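Local coordinates for extracellular solute-binding protein family 1 (PDB 5IXP) that probably binds a solute outside the cell and delivers it to an ABC transporter, as a family 1 extracellular solute-binding protein and likely lipoprotein, at residues W163-S166 / A167-W171; K198-W201 / D202-A206. One frame throughout, in Å; residues are numbered along the deposited sequence.

Contact 1 (W163-S166 / A167-W171); sequences WFDS and AVLTW
Thr-170 and Phe-164 meet with their side chains at about a right angle: the hydroxyl OG1 sits over one face of the ring, displaced toward its rim, 3.3 Å from CD1. Phe-164 turns its ring beneath that hydroxyl because CG lies between the backbone N and the carbonyl carbon (chi1 52°), while the edge of the ring, near CE1, faces the backbone N of Ala-167 at 3.8 Å. The same OG1 is 3.1 Å from Ser-166 O.

The turn is a helix N-cap: Ser-166 caps helix 167-175, and its OG accepts from Leu-169 N at 3.2 Å with an N-H...O angle of 167°, a nearly straight bond. A chi1 of 71°, with OG between the backbone N and the carbonyl carbon, turns OG toward the Leu-169 amide. By contrast, the first backbone bond of the helix, from Thr-170 N to Ser-166 O, is weak at 3.4 Å. Asp-165 and Leu-169 also cross at roughly a right angle, the methyl CD1 of Leu-169 lying 3.3 Å from Asp-165 OD2. That oxygen's polar partner is Trp-223 NE1, to which it is hydrogen-bonded, so the methyl packs beside an acceptor already engaged.

Outside the turn, Asp-371 accepts from Ala-167 N, and Tyr-147 and Phe-148 of helix 144-157 touch the Phe-164 ring. Two of the first amides of the helix, Ala-167 N and Leu-169 N, thus find side-chain acceptors in a buried setting, where the serine hydroxyl supplies one and a carboxylate the other; the negative charge of Asp-371 at this N-terminus would probably be favoured by the helix dipole.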
loop_
_atom_site.group_PDB
_atom_site.type_symbol
_atom_site.label_atom_id
_atom_site.label_comp_id
_atom_site.label_asym_id
_atom_site.label_seq_id
_atom_site.Cartn_x
_atom_site.Cartn_y
_atom_site.Cartn_z
ATOM N N TRP A 163 0.562 -21.427 -5.292
ATOM C CA TRP A 163 0.330 -20.910 -3.949
ATOM C C TRP A 163 -0.041 -19.430 -3.979
ATOM O O TRP A 163 -0.973 -19.005 -3.282
ATOM C CB TRP A 163 1.584 -21.149 -3.107
ATOM C CG TRP A 163 1.484 -20.855 -1.631
ATOM C CD1 TRP A 163 2.332 -20.065 -0.896
ATOM C CD2 TRP A 163 0.519 -21.375 -0.701
ATOM N NE1 TRP A 163 1.954 -20.065 0.431
ATOM C CE2 TRP A 163 0.848 -20.864 0.576
ATOM C CE3 TRP A 163 -0.578 -22.240 -0.818
ATOM C CZ2 TRP A 163 0.107 -21.172 1.717
ATOM C CZ3 TRP A 163 -1.312 -22.544 0.324
ATOM C CH2 TRP A 163 -0.961 -22.015 1.570
ATOM N N PHE A 164 0.667 -18.634 -4.781
ATOM C CA PHE A 164 0.412 -17.203 -4.874
ATOM C C PHE A 164 0.462 -16.782 -6.338
ATOM O O PHE A 164 0.901 -17.539 -7.208
ATOM C CB PHE A 164 1.419 -16.399 -4.037
ATOM C CG PHE A 164 2.863 -16.737 -4.311
ATOM C CD1 PHE A 164 3.506 -16.243 -5.445
ATOM C CD2 PHE A 164 3.591 -17.519 -3.411
ATOM C CE1 PHE A 164 4.844 -16.544 -5.696
ATOM C CE2 PHE A 164 4.928 -17.820 -3.649
ATOM C CZ PHE A 164 5.559 -17.331 -4.791
ATOM N N ASP A 165 0.031 -15.539 -6.605
ATOM C CA ASP A 165 -0.159 -15.119 -7.989
ATOM C C ASP A 165 1.158 -14.782 -8.694
ATOM O O ASP A 165 1.337 -15.159 -9.854
ATOM C CB ASP A 165 -1.143 -13.942 -8.065
ATOM C CG ASP A 165 -0.708 -12.738 -7.234
ATOM O OD1 ASP A 165 -0.020 -12.910 -6.209
ATOM O OD2 ASP A 165 -1.077 -11.611 -7.603
ATOM N N SER A 166 2.090 -14.071 -8.050
ATOM C CA SER A 166 3.342 -13.742 -8.734
ATOM C C SER A 166 4.477 -13.567 -7.736
ATOM O O SER A 166 4.262 -13.209 -6.573
ATOM C CB SER A 166 3.225 -12.471 -9.605
ATOM O OG SER A 166 3.115 -11.275 -8.834
ATOM N N ALA A 167 5.698 -13.828 -8.213
ATOM C CA ALA A 167 6.883 -13.573 -7.402
ATOM C C ALA A 167 7.005 -12.094 -7.056
ATOM O O ALA A 167 7.411 -11.743 -5.942
ATOM C CB ALA A 167 8.138 -14.056 -8.138
ATOM N N VAL A 168 6.663 -11.211 -7.998
ATOM C CA VAL A 168 6.861 -9.777 -7.777
ATOM C C VAL A 168 6.003 -9.283 -6.617
ATOM O O VAL A 168 6.483 -8.555 -5.741
ATOM C CB VAL A 168 6.587 -8.983 -9.069
ATOM C CG1 VAL A 168 6.435 -7.489 -8.766
ATOM C CG2 VAL A 168 7.727 -9.184 -10.055
ATOM N N LEU A 169 4.721 -9.664 -6.580
ATOM C CA LEU A 169 3.899 -9.177 -5.468
ATOM C C LEU A 169 4.361 -9.757 -4.134
ATOM O O LEU A 169 4.280 -9.077 -3.104
ATOM C CB LEU A 169 2.413 -9.468 -5.698
ATOM C CG LEU A 169 1.700 -8.588 -6.737
ATOM C CD1 LEU A 169 0.180 -8.718 -6.625
ATOM C CD2 LEU A 169 2.118 -7.129 -6.616
ATOM N N THR A 170 4.867 -10.995 -4.128
ATOM C CA THR A 170 5.447 -11.535 -2.903
ATOM C C THR A 170 6.682 -10.739 -2.493
ATOM O O THR A 170 6.901 -10.474 -1.302
ATOM C CB THR A 170 5.793 -13.017 -3.089
ATOM O OG1 THR A 170 4.644 -13.726 -3.575
ATOM C CG2 THR A 170 6.255 -13.637 -1.768
ATOM N N TRP A 171 7.494 -10.344 -3.475
ATOM C CA TRP A 171 8.646 -9.482 -3.221
ATOM C C TRP A 171 8.227 -8.157 -2.607
ATOM O O TRP A 171 8.846 -7.685 -1.644
ATOM C CB TRP A 171 9.399 -9.244 -4.531
ATOM C CG TRP A 171 10.399 -8.095 -4.527
ATOM C CD1 TRP A 171 10.154 -6.779 -4.830
ATOM C CD2 TRP A 171 11.800 -8.186 -4.247
ATOM N NE1 TRP A 171 11.319 -6.046 -4.742
ATOM C CE2 TRP A 171 12.344 -6.885 -4.389
ATOM C CE3 TRP A 171 12.645 -9.235 -3.876
ATOM C CZ2 TRP A 171 13.698 -6.612 -4.172
ATOM C CZ3 TRP A 171 13.995 -8.962 -3.666
ATOM C CH2 TRP A 171 14.505 -7.661 -3.813
#

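Contact 2 (K198-W201 / D202-A206); sequences KRTW and DQIVA
Asp-202 N donates to Lys-198 O at 2.8 Å, with an N-H...O angle of 162°, and the side chains of the same two residues close a second link one turn apart on helix 195-209. This is an i to i+4 salt bridge: Lys-198 NZ lies 2.9 Å from Asp-202 OD1, which offers its syn lone pair, on the side of OD2. The lysine chain gets there by bending at chi2 (50°) and chi4, which brings its amine forward along the helix to the carboxylate one turn on. A methionine in place of Lys-198 would probably leave the Asp-202 carboxylate without its cationic mate and free to turn about chi2. The amine also has an aromatic neighbour, since Lys-198 makes a cation-pi contact with Trp-381 of helix 377-392.

Trp-201 stands beside this pair. Its ring plane is turned 68° from the Asp-202 carboxylate, and OD1 meets the ring in plane at its edge, 3.5 Å from CD1. One face of the indole receives Val-205: a CH-pi contact puts CG2 3.8 Å from the centroid of the five-membered ring. The indole NE1 is hydrogen-bonded to Ser-377 OG, while Leu-367 and Val-370 of helix 356-371 also touch the ring, so Trp-201 links its own helix to helices 356-371 and 377-392.

The backbone ties the same two residues together, Val-205 N donating to Trp-201 O at 2.9 Å, and Val-205 CG2 lies 3.2 Å from that same Trp-201 O.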
loop_
_atom_site.group_PDB
_atom_site.type_symbol
_atom_site.label_atom_id
_atom_site.label_comp_id
_atom_site.label_asym_id
_atom_site.label_seq_id
_atom_site.Cartn_x
_atom_site.Cartn_y
_atom_site.Cartn_z
ATOM N N LYS A 198 19.342 -9.851 -0.717
ATOM C CA LYS A 198 19.623 -11.054 -1.500
ATOM C C LYS A 198 18.959 -12.280 -0.877
ATOM O O LYS A 198 18.481 -13.166 -1.592
ATOM C CB LYS A 198 21.135 -11.262 -1.637
ATOM C CG LYS A 198 21.565 -12.486 -2.498
ATOM C CD LYS A 198 20.851 -12.507 -3.860
ATOM C CE LYS A 198 21.633 -13.280 -4.941
ATOM N NZ LYS A 198 21.849 -14.730 -4.647
ATOM N N ARG A 199 18.900 -12.345 0.456
ATOM C CA ARG A 199 18.245 -13.494 1.072
ATOM C C ARG A 199 16.756 -13.517 0.748
ATOM O O ARG A 199 16.179 -14.592 0.531
ATOM C CB ARG A 199 18.487 -13.506 2.581
ATOM C CG ARG A 199 19.811 -14.165 2.927
ATOM C CD ARG A 199 19.941 -14.504 4.394
ATOM N NE ARG A 199 21.292 -14.952 4.698
ATOM C CZ ARG A 199 21.643 -15.518 5.847
ATOM N NH1 ARG A 199 20.734 -15.710 6.795
ATOM N NH2 ARG A 199 22.901 -15.898 6.046
ATOM N N THR A 200 16.120 -12.341 0.729
ATOM C CA THR A 200 14.730 -12.234 0.299
ATOM C C THR A 200 14.567 -12.722 -1.133
ATOM O O THR A 200 13.675 -13.523 -1.438
ATOM C CB THR A 200 14.271 -10.780 0.423
ATOM O OG1 THR A 200 14.380 -10.363 1.788
ATOM C CG2 THR A 200 12.834 -10.615 -0.050
ATOM N N TRP A 201 15.418 -12.220 -2.029
ATOM C CA TRP A 201 15.444 -12.689 -3.412
ATOM C C TRP A 201 15.579 -14.209 -3.472
ATOM O O TRP A 201 14.794 -14.892 -4.145
ATOM C CB TRP A 201 16.604 -12.003 -4.143
ATOM C CG TRP A 201 16.901 -12.489 -5.545
ATOM C CD1 TRP A 201 17.667 -13.573 -5.900
ATOM C CD2 TRP A 201 16.492 -11.872 -6.773
ATOM N NE1 TRP A 201 17.734 -13.678 -7.272
ATOM C CE2 TRP A 201 17.026 -12.646 -7.832
ATOM C CE3 TRP A 201 15.723 -10.741 -7.082
ATOM C CZ2 TRP A 201 16.812 -12.324 -9.181
ATOM C CZ3 TRP A 201 15.504 -10.426 -8.422
ATOM C CH2 TRP A 201 16.045 -11.217 -9.455
ATOM N N ASP A 202 16.563 -14.760 -2.755
ATOM C CA ASP A 202 16.802 -16.199 -2.827
ATOM C C ASP A 202 15.581 -16.991 -2.384
ATOM O O ASP A 202 15.243 -18.016 -2.990
ATOM C CB ASP A 202 18.012 -16.590 -1.979
ATOM C CG ASP A 202 19.321 -16.168 -2.609
ATOM O OD1 ASP A 202 19.337 -15.882 -3.821
ATOM O OD2 ASP A 202 20.334 -16.131 -1.896
ATOM N N GLN A 203 14.906 -16.532 -1.326
ATOM C CA GLN A 203 13.771 -17.285 -0.800
ATOM C C GLN A 203 12.592 -17.271 -1.771
ATOM O O GLN A 203 11.904 -18.287 -1.933
ATOM C CB GLN A 203 13.372 -16.726 0.566
ATOM C CG GLN A 203 12.374 -17.573 1.321
ATOM C CD GLN A 203 12.251 -17.150 2.783
ATOM O OE1 GLN A 203 12.521 -16.002 3.132
ATOM N NE2 GLN A 203 11.859 -18.087 3.644
ATOM N N ILE A 204 12.335 -16.133 -2.425
ATOM C CA ILE A 204 11.256 -16.090 -3.405
ATOM C C ILE A 204 11.626 -16.886 -4.646
ATOM O O ILE A 204 10.784 -17.591 -5.215
ATOM C CB ILE A 204 10.906 -14.636 -3.760
ATOM C CG1 ILE A 204 10.457 -13.915 -2.503
ATOM C CG2 ILE A 204 9.804 -14.584 -4.825
ATOM C CD1 ILE A 204 10.230 -12.443 -2.732
ATOM N N VAL A 205 12.874 -16.768 -5.107
ATOM C CA VAL A 205 13.299 -17.565 -6.255
ATOM C C VAL A 205 13.139 -19.052 -5.954
ATOM O O VAL A 205 12.638 -19.819 -6.788
ATOM C CB VAL A 205 14.744 -17.214 -6.654
ATOM C CG1 VAL A 205 15.286 -18.237 -7.639
ATOM C CG2 VAL A 205 14.793 -15.808 -7.261
ATOM N N ALA A 206 13.524 -19.480 -4.750
ATOM C CA ALA A 206 13.357 -20.888 -4.405
ATOM C C ALA A 206 11.887 -21.287 -4.445
ATOM O O ALA A 206 11.547 -22.388 -4.892
ATOM C CB ALA A 206 13.968 -21.176 -3.035
#

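How the contacts relate
Contacts 1 and 2 belong to consecutive helices, 167-175 and 195-209, with centres about 12 Å apart, and they touch directly. Ile-204 sits at the centre of that packing: its CD1 lies 3.4 Å from Trp-171 CA, and its CG2 3.7 Å from Ala-167 CB. The indole of Trp-171 also approaches the second helix, CZ3 being 3.9 Å from Trp-201 N. Helix 356-371 is a common neighbour, since Leu-367 touches Ala-167 and Trp-171 of contact 1 and Trp-201 and Val-205 of contact 2. Both contacts therefore belong to one helical cluster, on the same side of the chain's centre; none of the partners named here is a ligand.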